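Local coordinates for taurine:2-oxoglutarate aminotransferase (Bifidobacterium kashiwanohense PV20-2, PDB 6JIX), which transfers the amino group of taurine to 2-oxoglutarate, giving glutamate, with pyridoxal 5'-phosphate as its cofactor, at the interface of chains A and B. Residues are numbered along the deposited sequence; one frame, centred on the assembly and turned at random. Chains: chain A/B, taurine:2-oxoglutarate aminotransferase.

The interface of chains A and B. Residues chain A 30-33, 41; chain B 79, 82, 86-88.
A:Lys31 and A:Ile33 pair through their backbones with B:Ala87, on either side of a parallel beta bridge between A:Pro32 and B:Ala87. The amide N of A:Ile33 donates to B:Ala87 O at 3.0 Å. B:Ala87 N in turn donates to A:Lys31 O, at a longer 3.3 Å.

Apolar packing centres on A:Ile33, whose two branches diverge. CG1, anti to the carbonyl carbon (chi1 -66°), lies 3.6 Å from B:Tyr86 CB and also touches CG of that ring. CG2 turns to the methionines, 3.8 Å from B:Met79 SD and in contact with B:Met82 CG and CE. The B:Met82 chain, bent at chi2 and chi3, carries its terminal methyl CE to 3.6 Å from A:Phe41 CB, and its SD lies over one face of the phenylalanine ring, toward the rim near CG.

Between the aromatics, A:Phe41 turns its CE1-CZ edge toward one face of B:Tyr86, near the rim at its CZ-OH end, with ring planes 55° apart; A:Phe41 CZ comes 3.7 Å from the phenol OH of B:Tyr86. An alanine in place of B:Tyr86 would keep the CB contact but would probably open a gap where the ring packs on A:Ile33 CG1 and leave the A:Phe41 edge without its aromatic partner.

The patch joins the segment entering strand 33-37 and the neighbouring strand 40-43 of chain A to the chain B loop leading into helix 89-102, within the two-fold interface of the class-III aminotransferase dimer, so that B:Tyr86, which also binds L-glutamate, packs against the other subunit.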
loop_
_atom_site.group_PDB
_atom_site.type_symbol
_atom_site.label_atom_id
_atom_site.label_comp_id
_atom_site.label_asym_id
_atom_site.label_seq_id
_atom_site.Cartn_x
_atom_site.Cartn_y
_atom_site.Cartn_z
ATOM N N VAL A 30 -24.711 -4.238 7.344
ATOM C CA VAL A 30 -23.522 -5.016 6.984
ATOM C C VAL A 30 -23.601 -6.426 7.573
ATOM O O VAL A 30 -24.048 -6.627 8.710
ATOM C CB VAL A 30 -22.238 -4.299 7.447
ATOM C CG1 VAL A 30 -22.293 -4.056 8.934
ATOM C CG2 VAL A 30 -21.021 -5.104 7.056
ATOM N N LYS A 31 -23.142 -7.403 6.787
ATOM C CA LYS A 31 -23.067 -8.786 7.240
ATOM C C LYS A 31 -21.787 -8.989 8.050
ATOM O O LYS A 31 -20.692 -8.736 7.532
ATOM C CB LYS A 31 -23.106 -9.732 6.045
ATOM C CG LYS A 31 -23.702 -11.112 6.354
ATOM C CD LYS A 31 -24.012 -11.935 5.097
ATOM C CE LYS A 31 -24.698 -11.107 4.011
ATOM N NZ LYS A 31 -26.157 -10.901 4.244
ATOM N N PRO A 32 -21.874 -9.427 9.323
ATOM C CA PRO A 32 -20.655 -9.700 10.101
ATOM C C PRO A 32 -20.152 -11.128 9.914
ATOM O O PRO A 32 -20.934 -12.078 10.015
ATOM C CB PRO A 32 -21.107 -9.434 11.539
ATOM C CG PRO A 32 -22.540 -9.863 11.536
ATOM C CD PRO A 32 -23.087 -9.619 10.138
ATOM N N ILE A 33 -18.867 -11.285 9.590
ATOM C CA ILE A 33 -18.268 -12.583 9.309
ATOM C C ILE A 33 -17.398 -12.984 10.491
ATOM O O ILE A 33 -16.540 -12.209 10.940
ATOM C CB ILE A 33 -17.466 -12.563 8.000
ATOM C CG1 ILE A 33 -18.417 -12.339 6.828
ATOM C CG2 ILE A 33 -16.733 -13.869 7.800
ATOM C CD1 ILE A 33 -19.418 -13.445 6.622
ATOM N N PHE A 41 -17.074 -19.193 4.293
ATOM C CA PHE A 41 -17.017 -18.342 5.474
ATOM C C PHE A 41 -18.423 -18.268 6.057
ATOM O O PHE A 41 -19.402 -18.669 5.408
ATOM C CB PHE A 41 -16.425 -16.954 5.179
ATOM C CG PHE A 41 -17.132 -16.184 4.108
ATOM C CD1 PHE A 41 -18.257 -15.431 4.400
ATOM C CD2 PHE A 41 -16.643 -16.170 2.807
ATOM C CE1 PHE A 41 -18.894 -14.690 3.410
ATOM C CE2 PHE A 41 -17.276 -15.438 1.819
ATOM C CZ PHE A 41 -18.407 -14.697 2.123
ATOM N N MET B 79 -9.149 -16.391 11.114
ATOM C CA MET B 79 -9.442 -15.834 9.799
ATOM C C MET B 79 -8.371 -14.809 9.446
ATOM O O MET B 79 -8.351 -13.718 10.027
ATOM C CB MET B 79 -10.817 -15.186 9.805
ATOM C CG MET B 79 -11.420 -14.971 8.466
ATOM S SD MET B 79 -13.095 -14.334 8.707
ATOM C CE MET B 79 -12.864 -13.285 10.145
ATOM N N MET B 82 -10.633 -11.173 5.690
ATOM C CA MET B 82 -11.986 -11.169 5.166
ATOM C C MET B 82 -12.219 -9.831 4.472
ATOM O O MET B 82 -11.735 -8.792 4.923
ATOM C CB MET B 82 -13.026 -11.431 6.262
ATOM C CG MET B 82 -14.461 -11.566 5.715
ATOM S SD MET B 82 -14.693 -12.812 4.411
ATOM C CE MET B 82 -13.994 -14.270 5.199
ATOM N N TYR B 86 -17.345 -6.912 4.446
ATOM C CA TYR B 86 -17.870 -7.544 5.650
ATOM C C TYR B 86 -17.248 -6.933 6.889
ATOM O O TYR B 86 -16.077 -6.547 6.885
ATOM C CB TYR B 86 -17.623 -9.062 5.647
ATOM C CG TYR B 86 -18.080 -9.708 4.358
ATOM C CD1 TYR B 86 -19.434 -9.950 4.117
ATOM C CD2 TYR B 86 -17.164 -10.033 3.365
ATOM C CE1 TYR B 86 -19.859 -10.517 2.933
ATOM C CE2 TYR B 86 -17.580 -10.594 2.177
ATOM C CZ TYR B 86 -18.927 -10.830 1.962
ATOM O OH TYR B 86 -19.328 -11.396 0.779
ATOM N N ALA B 87 -18.040 -6.867 7.956
ATOM C CA ALA B 87 -17.517 -6.504 9.267
ATOM C C ALA B 87 -16.788 -7.682 9.905
ATOM O O ALA B 87 -17.205 -8.832 9.760
ATOM C CB ALA B 87 -18.658 -6.054 10.177
ATOM N N SER B 88 -15.710 -7.390 10.634
ATOM C CA SER B 88 -15.004 -8.393 11.430
ATOM C C SER B 88 -14.699 -7.812 12.805
ATOM O O SER B 88 -14.622 -6.593 12.972
ATOM C CB SER B 88 -13.701 -8.857 10.765
ATOM O OG SER B 88 -12.699 -7.850 10.835
#